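Local structure of 3-dehydroshikimate dehydratase (Pseudomonas putida, 5HMQ) at residues F190-A195 with G236-E241; P290-Y295 with L378-A383; A323-H328 with L335-D340; S454-V459 with K484-R489. The protein catalyses the metal-dependent dehydration of 3-dehydroshikimate to protocatechuate, a common intermediate of quinate and shikimate degradation. All blocks are in the same frame, centred on the assembly; numbering follows the deposited sequence.

Contact 1 (F190-A195 with G236-E241); sequences FFVQMA and GPLSLE. With MG (magnesium ion), chain K.
A magnesium ion at the C-terminal ends of two parallel strands is gripped by Gln-193 OE1 at 2.0 Å and by Glu-241 OE1 at 2.1 Å. Both side chains run extended beyond CG, their amide and carboxylate planes 52° apart, and the two oxygens come within 2.8 Å of each other (Gln-193 OE1 to Glu-241 OE1) because the metal draws both in. Two waters share the ion; one of them also donates to Glu-241 OE2. Glu-136 and Asp-167 complete this catalytic divalent-metal site, while Glu-32 takes Gln-193 NE2 and Gln-63 holds Glu-241 OE2, fixing how amide and carboxylate are turned. Behind the site the backbones are laced in parallel register: Ser-239 N donates to Val-192 O (2.9 Å), Met-194 N to Ser-239 O (2.7 Å, nearly straight at 167°), and Glu-241 N to Met-194 O (3.3 Å). Beside Ser-239, the Phe-191 ring sets CE2 against Ser-239 CB (3.4 Å) and CE1 against Pro-237 CB. On the face opposite Gln-193, selenomethionine Met-194, bent at chi2 and chi3, lays CG on Leu-238 CD1, which also reaches Val-192 CG1. These are the seventh and eighth strands of the TIM barrel: a backbone hydrogen bond joins Leu-238 to Gln-4, near the first strand, 6-8, and helices 222-231 and 252-276 cover the Val-192, Met-194, Leu-238 and Leu-240 side.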
loop_
_atom_site.group_PDB
_atom_site.type_symbol
_atom_site.label_atom_id
_atom_site.label_comp_id
_atom_site.label_asym_id
_atom_site.label_seq_id
_atom_site.Cartn_x
_atom_site.Cartn_y
_atom_site.Cartn_z
ATOM N N PHE C 190 -19.457 28.791 -5.632
ATOM C CA PHE C 190 -19.129 28.759 -4.213
ATOM C C PHE C 190 -17.946 27.865 -3.869
ATOM O O PHE C 190 -17.312 28.087 -2.831
ATOM C CB PHE C 190 -20.341 28.305 -3.390
ATOM C CG PHE C 190 -21.400 29.359 -3.224
ATOM C CD1 PHE C 190 -21.261 30.608 -3.815
ATOM C CD2 PHE C 190 -22.527 29.108 -2.456
ATOM C CE1 PHE C 190 -22.234 31.579 -3.654
ATOM C CE2 PHE C 190 -23.503 30.079 -2.289
ATOM C CZ PHE C 190 -23.358 31.314 -2.891
ATOM N N PHE C 191 -17.623 26.879 -4.700
ATOM C CA PHE C 191 -16.609 25.907 -4.317
ATOM C C PHE C 191 -16.172 25.131 -5.549
ATOM O O PHE C 191 -16.972 24.880 -6.454
ATOM C CB PHE C 191 -17.144 24.946 -3.248
ATOM C CG PHE C 191 -16.092 24.430 -2.315
ATOM C CD1 PHE C 191 -15.712 25.169 -1.207
ATOM C CD2 PHE C 191 -15.481 23.210 -2.543
ATOM C CE1 PHE C 191 -14.745 24.699 -0.342
ATOM C CE2 PHE C 191 -14.515 22.734 -1.681
ATOM C CZ PHE C 191 -14.142 23.481 -0.580
ATOM N N VAL C 192 -14.899 24.746 -5.569
ATOM C CA VAL C 192 -14.317 23.997 -6.678
ATOM C C VAL C 192 -13.580 22.796 -6.105
ATOM O O VAL C 192 -12.684 22.955 -5.267
ATOM C CB VAL C 192 -13.365 24.859 -7.526
ATOM C CG1 VAL C 192 -12.655 24.000 -8.568
ATOM C CG2 VAL C 192 -14.123 25.993 -8.195
ATOM N N GLN C 193 -13.957 21.602 -6.553
ATOM C CA GLN C 193 -13.295 20.359 -6.176
ATOM C C GLN C 193 -12.529 19.831 -7.380
ATOM O O GLN C 193 -13.126 19.572 -8.431
ATOM C CB GLN C 193 -14.302 19.314 -5.698
ATOM C CG GLN C 193 -15.088 19.693 -4.460
ATOM C CD GLN C 193 -16.111 18.638 -4.102
ATOM O OE1 GLN C 193 -16.692 18.006 -4.984
ATOM N NE2 GLN C 193 -16.329 18.429 -2.807
HETATM N N MSE C 194 -11.219 19.672 -7.230
HETATM C CA MSE C 194 -10.416 19.065 -8.282
HETATM C C MSE C 194 -10.238 17.579 -8.006
HETATM O O MSE C 194 -9.909 17.184 -6.888
HETATM C CB MSE C 194 -9.051 19.747 -8.395
HETATM C CG MSE C 194 -9.117 21.248 -8.621
HETATM SE SE MSE C 194 -10.137 21.785 -10.197
HETATM C CE MSE C 194 -9.085 20.903 -11.585
ATOM N N ALA C 195 -10.470 16.756 -9.026
ATOM C CA ALA C 195 -10.257 15.317 -8.917
ATOM C C ALA C 195 -9.858 14.791 -10.285
ATOM O O ALA C 195 -10.623 14.926 -11.245
ATOM C CB ALA C 195 -11.514 14.607 -8.411
ATOM N N GLY C 236 -12.343 31.900 -4.823
ATOM C CA GLY C 236 -12.686 31.161 -3.632
ATOM C C GLY C 236 -11.821 29.935 -3.440
ATOM O O GLY C 236 -10.752 29.798 -4.041
ATOM N N PRO C 237 -12.272 29.015 -2.591
ATOM C CA PRO C 237 -11.443 27.850 -2.259
ATOM C C PRO C 237 -11.194 26.959 -3.469
ATOM O O PRO C 237 -12.060 26.781 -4.329
ATOM C CB PRO C 237 -12.265 27.123 -1.187
ATOM C CG PRO C 237 -13.208 28.154 -0.653
ATOM C CD PRO C 237 -13.524 29.039 -1.819
ATOM N N LEU C 238 -9.981 26.404 -3.521
ATOM C CA LEU C 238 -9.588 25.393 -4.502
ATOM C C LEU C 238 -9.262 24.109 -3.752
ATOM O O LEU C 238 -8.299 24.072 -2.981
ATOM C CB LEU C 238 -8.385 25.850 -5.325
ATOM C CG LEU C 238 -7.884 24.847 -6.363
ATOM C CD1 LEU C 238 -8.857 24.704 -7.523
ATOM C CD2 LEU C 238 -6.488 25.215 -6.837
ATOM N N SER C 239 -10.042 23.055 -3.991
ATOM C CA SER C 239 -10.020 21.894 -3.114
ATOM C C SER C 239 -9.779 20.612 -3.905
ATOM O O SER C 239 -9.704 20.605 -5.139
ATOM C CB SER C 239 -11.322 21.778 -2.317
ATOM O OG SER C 239 -11.188 20.829 -1.272
ATOM N N LEU C 240 -9.661 19.518 -3.155
ATOM C CA LEU C 240 -9.388 18.184 -3.676
ATOM C C LEU C 240 -10.386 17.215 -3.062
ATOM O O LEU C 240 -10.600 17.237 -1.847
ATOM C CB LEU C 240 -7.964 17.738 -3.341
ATOM C CG LEU C 240 -6.823 18.580 -3.902
ATOM C CD1 LEU C 240 -5.539 18.240 -3.183
ATOM C CD2 LEU C 240 -6.683 18.349 -5.387
ATOM N N GLU C 241 -10.977 16.353 -3.887
ATOM C CA GLU C 241 -11.917 15.345 -3.393
ATOM C C GLU C 241 -11.580 14.013 -4.057
ATOM O O GLU C 241 -11.905 13.793 -5.229
ATOM C CB GLU C 241 -13.369 15.739 -3.643
ATOM C CG GLU C 241 -14.358 14.800 -2.955
ATOM C CD GLU C 241 -15.790 15.015 -3.393
ATOM O OE1 GLU C 241 -16.010 15.374 -4.569
ATOM O OE2 GLU C 241 -16.701 14.816 -2.560
HETATM MG MG MG K . -17.616 16.274 -5.540
HETATM O O HOH W 1 -18.551 16.341 -3.742
HETATM O O HOH W 2 -18.490 14.518 -5.806
#

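Contact 2 (P290-Y295 with L378-A383); sequences PPASAY and LKRATA
Within 378-383, Lys-379 is the first to meet the extended, proline-rich segment 290-295. Lys-379 CB lies 3.9 Å from Pro-290 CG, and the two side chains cross at about a right angle; beyond CG the lysine chain runs extended away from the proline. Arg-380 carries the contact. With CG anti to the backbone N (chi1 166°), its chain starts toward the segment and then bends at chi3 (-98°), which brings NE to the end of the Pro-290 carbonyl. The bond from Arg-380 NE to Pro-290 O is short at 2.8 Å, with an angle of 152° at the hydrogen. The acceptor lies at the edge of the guanidinium, near its plane, and the donor lies in the carbonyl plane. Ala-292 completes the grip from another side: its CB sits over one face of the guanidinium and touches Arg-380 CD at 3.8 Å. The tip has a second partner, because NH2 forms a salt bridge with Glu-268 of helix 252-276, so one arginine ties a barrel helix to the chain that follows it. One turn on from Lys-379, Ala-383 points its CB at Pro-290 CD, 4.2 Å away, a small apolar contact at the end of the helix. The arrangement joins the linker that leaves the TIM barrel to a helix of the first VOC module in the dioxygenase-like part. Segment 290-295 runs on into strand 295-304; Ser-293 and Tyr-295 rest on strand 363-371, while on the helix Leu-378 and Thr-382 lean on Pro-388 of strand 388-389.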
loop_
_atom_site.group_PDB
_atom_site.type_symbol
_atom_site.label_atom_id
_atom_site.label_comp_id
_atom_site.label_asym_id
_atom_site.label_seq_id
_atom_site.Cartn_x
_atom_site.Cartn_y
_atom_site.Cartn_z
ATOM N N PRO C 290 10.093 28.388 -10.446
ATOM C CA PRO C 290 11.042 28.453 -11.563
ATOM C C PRO C 290 10.747 27.376 -12.589
ATOM O O PRO C 290 10.441 26.230 -12.226
ATOM C CB PRO C 290 12.404 28.217 -10.890
ATOM C CG PRO C 290 12.196 28.567 -9.461
ATOM C CD PRO C 290 10.776 28.222 -9.149
ATOM N N PRO C 291 10.796 27.712 -13.878
ATOM C CA PRO C 291 10.646 26.679 -14.909
ATOM C C PRO C 291 11.725 25.615 -14.778
ATOM O O PRO C 291 12.826 25.871 -14.286
ATOM C CB PRO C 291 10.790 27.461 -16.221
ATOM C CG PRO C 291 10.423 28.865 -15.864
ATOM C CD PRO C 291 10.920 29.058 -14.460
ATOM N N ALA C 292 11.388 24.405 -15.212
ATOM C CA ALA C 292 12.331 23.301 -15.130
ATOM C C ALA C 292 13.528 23.551 -16.039
ATOM O O ALA C 292 13.412 24.155 -17.108
ATOM C CB ALA C 292 11.654 21.987 -15.514
ATOM N N SER C 293 14.692 23.093 -15.589
ATOM C CA SER C 293 15.882 23.147 -16.422
ATOM C C SER C 293 15.747 22.204 -17.612
ATOM O O SER C 293 15.044 21.191 -17.556
ATOM C CB SER C 293 17.122 22.783 -15.608
ATOM O OG SER C 293 18.245 22.592 -16.451
ATOM N N ALA C 294 16.438 22.546 -18.697
ATOM C CA ALA C 294 16.560 21.632 -19.821
ATOM C C ALA C 294 17.521 20.502 -19.473
ATOM O O ALA C 294 18.434 20.662 -18.658
ATOM C CB ALA C 294 17.046 22.373 -21.067
ATOM N N TYR C 295 17.306 19.346 -20.095
ATOM C CA TYR C 295 18.089 18.154 -19.810
ATOM C C TYR C 295 18.875 17.718 -21.037
ATOM O O TYR C 295 18.477 17.978 -22.177
ATOM C CB TYR C 295 17.194 17.001 -19.348
ATOM C CG TYR C 295 16.265 17.375 -18.221
ATOM C CD1 TYR C 295 16.756 17.624 -16.946
ATOM C CD2 TYR C 295 14.899 17.485 -18.432
ATOM C CE1 TYR C 295 15.912 17.970 -15.913
ATOM C CE2 TYR C 295 14.046 17.831 -17.405
ATOM C CZ TYR C 295 14.558 18.072 -16.148
ATOM O OH TYR C 295 13.715 18.417 -15.121
ATOM N N LEU C 378 17.330 22.985 -9.060
ATOM C CA LEU C 378 17.304 22.875 -7.606
ATOM C C LEU C 378 16.198 23.729 -7.001
ATOM O O LEU C 378 15.495 23.284 -6.085
ATOM C CB LEU C 378 18.660 23.273 -7.023
ATOM C CG LEU C 378 18.706 23.296 -5.495
ATOM C CD1 LEU C 378 18.464 21.902 -4.947
ATOM C CD2 LEU C 378 20.031 23.852 -4.995
ATOM N N LYS C 379 16.019 24.951 -7.503
ATOM C CA LYS C 379 15.022 25.835 -6.912
ATOM C C LYS C 379 13.607 25.358 -7.210
ATOM O O LYS C 379 12.717 25.499 -6.362
ATOM C CB LYS C 379 15.227 27.267 -7.405
ATOM C CG LYS C 379 16.410 27.967 -6.753
ATOM C CD LYS C 379 16.677 29.327 -7.372
ATOM C CE LYS C 379 17.976 29.918 -6.845
ATOM N NZ LYS C 379 18.328 31.190 -7.534
ATOM N N ARG C 380 13.380 24.782 -8.392
ATOM C CA ARG C 380 12.063 24.238 -8.701
ATOM C C ARG C 380 11.743 23.026 -7.835
ATOM O O ARG C 380 10.623 22.902 -7.324
ATOM C CB ARG C 380 11.971 23.869 -10.180
ATOM C CG ARG C 380 10.774 22.989 -10.490
ATOM C CD ARG C 380 10.630 22.717 -11.966
ATOM N NE ARG C 380 9.654 23.612 -12.569
ATOM C CZ ARG C 380 8.414 23.254 -12.881
ATOM N NH1 ARG C 380 8.000 22.018 -12.648
ATOM N NH2 ARG C 380 7.590 24.135 -13.426
ATOM N N ALA C 381 12.709 22.120 -7.661
ATOM C CA ALA C 381 12.485 20.959 -6.806
ATOM C C ALA C 381 12.171 21.384 -5.377
ATOM O O ALA C 381 11.328 20.775 -4.710
ATOM C CB ALA C 381 13.700 20.034 -6.844
ATOM N N THR C 382 12.848 22.428 -4.891
ATOM C CA THR C 382 12.548 22.957 -3.565
ATOM C C THR C 382 11.177 23.624 -3.531
ATOM O O THR C 382 10.441 23.492 -2.547
ATOM C CB THR C 382 13.639 23.940 -3.136
ATOM O OG1 THR C 382 14.913 23.284 -3.162
ATOM C CG2 THR C 382 13.367 24.464 -1.732
ATOM N N ALA C 383 10.817 24.348 -4.596
ATOM C CA ALA C 383 9.519 25.016 -4.631
ATOM C C ALA C 383 8.372 24.018 -4.555
ATOM O O ALA C 383 7.333 24.311 -3.952
ATOM C CB ALA C 383 9.396 25.870 -5.893
#

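Contact 3 (A323-H328 with L335-D340); sequences AEAGKH and LLRQGD
Four backbone hydrogen bonds hold this antiparallel pairing together. Ala-323 and Arg-337 form a hydrogen-bonded pair: Ala-323 N donates to Arg-337 O at 2.9 Å, almost straight at 172°, and Arg-337 N returns a bond to Ala-323 O at 3.0 Å. Farther along, Ala-325 N reaches Leu-335 O at 2.9 Å but more bent, at 135°, with the donor above the carbonyl plane. Leu-335 N meets Gly-326 O nearly along the C=O axis. Ala-325 and Gly-326 thus both face Leu-335, which makes a classic beta bulge. Gly-326 has a phi of 138°, a backbone shape at which a CB would be jammed against the preceding carbonyl oxygen, so glycine suits the second bulge position. Between these bonds, Glu-324 and Leu-336 form a non-hydrogen-bonded pair, and Leu-336 CA makes a CA-H...O contact with Ala-323 O at 3.2 Å. The apolar contacts centre on Ala-325, whose CB points toward the partner strand. Ala-325 CB fits between Leu-335 CG and Arg-337 CB, each 3.9 Å away; both residues carry CG anti to the backbone N. On the face with Glu-324, Leu-336 turns CG the other way, anti to the carbonyl carbon, and its CB touches the carbonyl oxygen of Ala-323. The two strands form a beta hairpin in the first VOC module. Strand 323-328 is flanked by strand 428-430, through Ala-325 with Asp-431 and Lys-327 with Ser-429, strand 333-338 pairs antiparallel on its other side with strand 341-346, through Leu-336 and Ile-343, and Tyr-424 of helix 424-427 packs on Leu-335 and Arg-337.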
loop_
_atom_site.group_PDB
_atom_site.type_symbol
_atom_site.label_atom_id
_atom_site.label_comp_id
_atom_site.label_asym_id
_atom_site.label_seq_id
_atom_site.Cartn_x
_atom_site.Cartn_y
_atom_site.Cartn_z
ATOM N N ALA C 323 34.386 -0.036 -20.765
ATOM C CA ALA C 323 35.789 -0.012 -20.381
ATOM C C ALA C 323 35.926 0.421 -18.929
ATOM O O ALA C 323 35.155 1.252 -18.442
ATOM C CB ALA C 323 36.588 0.934 -21.279
ATOM N N GLU C 324 36.901 -0.158 -18.236
ATOM C CA GLU C 324 37.240 0.276 -16.884
ATOM C C GLU C 324 37.919 1.635 -16.973
ATOM O O GLU C 324 39.123 1.726 -17.217
ATOM C CB GLU C 324 38.145 -0.743 -16.203
ATOM C CG GLU C 324 37.545 -2.128 -16.075
ATOM C CD GLU C 324 38.384 -3.045 -15.208
ATOM O OE1 GLU C 324 38.252 -2.973 -13.968
ATOM O OE2 GLU C 324 39.174 -3.836 -15.765
ATOM N N ALA C 325 37.155 2.702 -16.754
ATOM C CA ALA C 325 37.704 4.037 -16.940
ATOM C C ALA C 325 38.580 4.480 -15.779
ATOM O O ALA C 325 39.266 5.499 -15.900
ATOM C CB ALA C 325 36.573 5.049 -17.146
ATOM N N GLY C 326 38.614 3.723 -14.685
ATOM C CA GLY C 326 39.449 4.088 -13.557
ATOM C C GLY C 326 38.785 3.906 -12.208
ATOM O O GLY C 326 37.569 3.712 -12.121
ATOM N N LYS C 327 39.584 3.964 -11.148
ATOM C CA LYS C 327 39.116 3.777 -9.785
ATOM C C LYS C 327 39.148 5.108 -9.045
ATOM O O LYS C 327 39.951 5.992 -9.359
ATOM C CB LYS C 327 39.982 2.746 -9.047
ATOM C CG LYS C 327 39.550 2.452 -7.613
ATOM C CD LYS C 327 40.186 1.179 -7.082
ATOM C CE LYS C 327 39.901 1.005 -5.598
ATOM N NZ LYS C 327 40.742 -0.060 -4.984
ATOM N N HIS C 328 38.238 5.257 -8.083
ATOM C CA HIS C 328 38.255 6.416 -7.203
ATOM C C HIS C 328 39.596 6.502 -6.481
ATOM O O HIS C 328 40.236 5.488 -6.192
ATOM C CB HIS C 328 37.110 6.319 -6.194
ATOM C CG HIS C 328 36.771 7.613 -5.524
ATOM N ND1 HIS C 328 37.375 8.027 -4.356
ATOM C CD2 HIS C 328 35.879 8.580 -5.849
ATOM C CE1 HIS C 328 36.876 9.195 -3.994
ATOM N NE2 HIS C 328 35.968 9.554 -4.883
ATOM N N LEU C 335 34.585 3.314 -11.962
ATOM C CA LEU C 335 33.914 4.009 -13.049
ATOM C C LEU C 335 34.070 3.198 -14.327
ATOM O O LEU C 335 35.186 2.801 -14.683
ATOM C CB LEU C 335 34.488 5.414 -13.234
ATOM C CG LEU C 335 33.962 6.208 -14.430
ATOM C CD1 LEU C 335 32.470 6.458 -14.282
ATOM C CD2 LEU C 335 34.710 7.521 -14.578
ATOM N N LEU C 336 32.955 2.951 -15.011
ATOM C CA LEU C 336 32.970 2.286 -16.305
ATOM C C LEU C 336 32.295 3.180 -17.333
ATOM O O LEU C 336 31.362 3.926 -17.017
ATOM C CB LEU C 336 32.283 0.909 -16.282
ATOM C CG LEU C 336 33.032 -0.239 -15.601
ATOM C CD1 LEU C 336 32.887 -0.202 -14.086
ATOM C CD2 LEU C 336 32.658 -1.596 -16.190
ATOM N N ARG C 337 32.782 3.105 -18.569
ATOM C CA ARG C 337 32.433 4.090 -19.577
ATOM C C ARG C 337 32.270 3.414 -20.929
ATOM O O ARG C 337 33.010 2.482 -21.261
ATOM C CB ARG C 337 33.522 5.167 -19.628
ATOM C CG ARG C 337 33.136 6.482 -20.251
ATOM C CD ARG C 337 34.263 7.476 -20.007
ATOM N NE ARG C 337 33.765 8.779 -19.572
ATOM C CZ ARG C 337 34.506 9.691 -18.948
ATOM N NH1 ARG C 337 35.782 9.444 -18.684
ATOM N NH2 ARG C 337 33.969 10.849 -18.587
ATOM N N GLN C 338 31.296 3.886 -21.704
ATOM C CA GLN C 338 31.129 3.455 -23.091
ATOM C C GLN C 338 30.288 4.492 -23.810
ATOM O O GLN C 338 29.136 4.723 -23.430
ATOM C CB GLN C 338 30.467 2.080 -23.177
ATOM C CG GLN C 338 30.222 1.617 -24.607
ATOM C CD GLN C 338 29.670 0.205 -24.688
ATOM O OE1 GLN C 338 29.494 -0.340 -25.776
ATOM N NE2 GLN C 338 29.388 -0.389 -23.536
ATOM N N GLY C 339 30.849 5.099 -24.848
ATOM C CA GLY C 339 30.139 6.152 -25.552
ATOM C C GLY C 339 29.842 7.318 -24.627
ATOM O O GLY C 339 30.745 7.902 -24.013
ATOM N N ASP C 340 28.563 7.655 -24.493
ATOM C CA ASP C 340 28.131 8.711 -23.593
ATOM C C ASP C 340 27.513 8.133 -22.321
ATOM O O ASP C 340 26.887 8.867 -21.548
ATOM C CB ASP C 340 27.137 9.619 -24.337
ATOM C CG ASP C 340 26.720 10.836 -23.540
ATOM O OD1 ASP C 340 27.511 11.802 -23.493
ATOM O OD2 ASP C 340 25.605 10.837 -22.969
#

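Contact 4 (S454-V459 with K484-R489); sequences SLDSWV and KSRALR
Arg-486 leaves strand 484-489 with its CB directed at helix 455-465 and CG anti to the carbonyl carbon (chi1 -61°). The chain then bends at chi3, and the guanidinium swings up to the first turn of the helix. NE and CZ lie beneath the side chain of Leu-455, whose CD2 sits over one guanidinium face, offset toward the rim and 3.8 Å from Arg-486 CZ. Arg-486 NH1 approaches Val-459 CG2 at 4.0 Å and makes a weak bond to Asp-456 OD1. Arg-486 NH2 forms the better bond, a salt bridge, to the syn lone pair of Asp-456 OD1, at 3.2 Å and 149°; OD1 lies near the guanidinium plane, the carboxylate turned 45° to it. Here a helix lies on one face of the mixed sheet of the second VOC module, the usual packing of the beta-alpha-beta-beta-beta fold. The other carboxylate oxygen, OD2, pairs with Arg-505 of the second subunit, so Asp-456 stands between two arginines at the dimer interface, which would favour its charged form. Two residues farther along the strand, Leu-488 brings CD1 to Val-459 CA at 4.1 Å; Leu-455 and Leu-488 both pack on Leu-499.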
loop_
_atom_site.group_PDB
_atom_site.type_symbol
_atom_site.label_atom_id
_atom_site.label_comp_id
_atom_site.label_asym_id
_atom_site.label_seq_id
_atom_site.Cartn_x
_atom_site.Cartn_y
_atom_site.Cartn_z
ATOM N N SER C 454 2.242 3.235 -4.739
ATOM C CA SER C 454 3.129 4.396 -4.713
ATOM C C SER C 454 3.369 4.995 -6.093
ATOM O O SER C 454 4.059 6.011 -6.196
ATOM C CB SER C 454 4.469 4.029 -4.065
ATOM O OG SER C 454 5.098 2.963 -4.749
ATOM N N LEU C 455 2.806 4.396 -7.152
ATOM C CA LEU C 455 3.144 4.815 -8.507
ATOM C C LEU C 455 2.618 6.211 -8.817
ATOM O O LEU C 455 3.327 7.028 -9.415
ATOM C CB LEU C 455 2.587 3.819 -9.532
ATOM C CG LEU C 455 2.653 4.239 -11.004
ATOM C CD1 LEU C 455 4.065 4.175 -11.576
ATOM C CD2 LEU C 455 1.707 3.351 -11.797
ATOM N N ASP C 456 1.388 6.510 -8.407
ATOM C CA ASP C 456 0.837 7.843 -8.641
ATOM C C ASP C 456 1.671 8.914 -7.956
ATOM O O ASP C 456 1.829 10.016 -8.487
ATOM C CB ASP C 456 -0.628 7.908 -8.183
ATOM C CG ASP C 456 -1.552 7.118 -9.095
ATOM O OD1 ASP C 456 -1.176 6.877 -10.263
ATOM O OD2 ASP C 456 -2.669 6.771 -8.657
ATOM N N SER C 457 2.208 8.609 -6.773
ATOM C CA SER C 457 3.076 9.565 -6.093
ATOM C C SER C 457 4.355 9.805 -6.887
ATOM O O SER C 457 4.822 10.945 -6.998
ATOM C CB SER C 457 3.400 9.065 -4.686
ATOM O OG SER C 457 4.016 10.076 -3.917
ATOM N N TRP C 458 4.935 8.741 -7.453
ATOM C CA TRP C 458 6.112 8.906 -8.304
ATOM C C TRP C 458 5.779 9.696 -9.563
ATOM O O TRP C 458 6.584 10.514 -10.024
ATOM C CB TRP C 458 6.699 7.545 -8.676
ATOM C CG TRP C 458 7.598 6.947 -7.639
ATOM C CD1 TRP C 458 7.220 6.285 -6.510
ATOM C CD2 TRP C 458 9.033 6.943 -7.646
ATOM N NE1 TRP C 458 8.329 5.873 -5.809
ATOM C CE2 TRP C 458 9.454 6.264 -6.487
ATOM C CE3 TRP C 458 10.001 7.449 -8.521
ATOM C CZ2 TRP C 458 10.800 6.080 -6.177
ATOM C CZ3 TRP C 458 11.337 7.264 -8.212
ATOM C CH2 TRP C 458 11.725 6.586 -7.050
ATOM N N VAL C 459 4.602 9.450 -10.145
ATOM C CA VAL C 459 4.201 10.169 -11.352
ATOM C C VAL C 459 4.137 11.666 -11.077
ATOM O O VAL C 459 4.690 12.478 -11.828
ATOM C CB VAL C 459 2.855 9.634 -11.874
ATOM C CG1 VAL C 459 2.309 10.545 -12.964
ATOM C CG2 VAL C 459 3.011 8.212 -12.392
ATOM N N LYS C 484 -2.130 -1.479 -21.517
ATOM C CA LYS C 484 -1.595 -0.150 -21.221
ATOM C C LYS C 484 -0.310 -0.254 -20.384
ATOM O O LYS C 484 -0.313 -0.844 -19.299
ATOM C CB LYS C 484 -2.638 0.690 -20.444
ATOM C CG LYS C 484 -2.412 2.198 -20.293
ATOM C CD LYS C 484 -1.866 2.561 -18.978
ATOM C CE LYS C 484 -2.626 2.072 -17.823
ATOM N NZ LYS C 484 -4.033 2.521 -17.755
ATOM N N SER C 485 0.786 0.306 -20.888
ATOM C CA SER C 485 2.024 0.425 -20.124
ATOM C C SER C 485 2.373 1.900 -19.974
ATOM O O SER C 485 2.507 2.606 -20.977
ATOM C CB SER C 485 3.168 -0.351 -20.782
ATOM O OG SER C 485 3.422 0.107 -22.097
ATOM N N ARG C 486 2.511 2.373 -18.732
ATOM C CA ARG C 486 2.738 3.796 -18.496
ATOM C C ARG C 486 4.218 4.149 -18.545
ATOM O O ARG C 486 5.086 3.343 -18.206
ATOM C CB ARG C 486 2.177 4.293 -17.158
ATOM C CG ARG C 486 0.687 4.174 -16.933
ATOM C CD ARG C 486 0.288 5.220 -15.891
ATOM N NE ARG C 486 -0.472 4.701 -14.760
ATOM C CZ ARG C 486 -0.822 5.442 -13.713
ATOM N NH1 ARG C 486 -0.471 6.721 -13.665
ATOM N NH2 ARG C 486 -1.516 4.911 -12.715
ATOM N N ALA C 487 4.491 5.381 -18.972
ATOM C CA ALA C 487 5.846 5.892 -19.072
ATOM C C ALA C 487 5.809 7.409 -18.971
ATOM O O ALA C 487 4.789 8.043 -19.250
ATOM C CB ALA C 487 6.519 5.467 -20.384
ATOM N N LEU C 488 6.928 7.982 -18.537
ATOM C CA LEU C 488 7.106 9.425 -18.505
ATOM C C LEU C 488 8.278 9.817 -19.396
ATOM O O LEU C 488 9.057 8.976 -19.855
ATOM C CB LEU C 488 7.315 9.930 -17.072
ATOM C CG LEU C 488 6.163 9.658 -16.105
ATOM C CD1 LEU C 488 6.580 10.006 -14.678
ATOM C CD2 LEU C 488 4.885 10.408 -16.516
ATOM N N ARG C 489 8.401 11.121 -19.630
ATOM C CA ARG C 489 9.300 11.624 -20.659
ATOM C C ARG C 489 9.617 13.080 -20.362
ATOM O O ARG C 489 8.704 13.868 -20.099
ATOM C CB ARG C 489 8.645 11.476 -22.040
ATOM C CG ARG C 489 9.451 11.976 -23.223
ATOM C CD ARG C 489 8.528 12.181 -24.422
ATOM N NE ARG C 489 9.252 12.405 -25.672
ATOM C CZ ARG C 489 9.613 13.602 -26.126
ATOM N NH1 ARG C 489 9.328 14.693 -25.428
ATOM N NH2 ARG C 489 10.266 13.708 -27.276
#

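In the fold
From the N terminus, the chain first builds the TIM barrel, where contact 1 closes a loop of 40 residues between the seventh and eighth strands. Past helix 252-276 the linker begins contact 2, which closes only after 82 further residues, at helix 374-383. Contact 3, a hairpin with six residues between its segments, is nested inside that loop, its nearest atoms about 10 Å from those of contact 2. Contact 4 follows in series, joining helix 455-465 to strand 484-489 in the second VOC module. No contacts cross. Contact 2 comes within about 7 Å of contact 4 at the nearest atoms, whereas contacts 1 and 3 lie on opposite sides of the chain's centre.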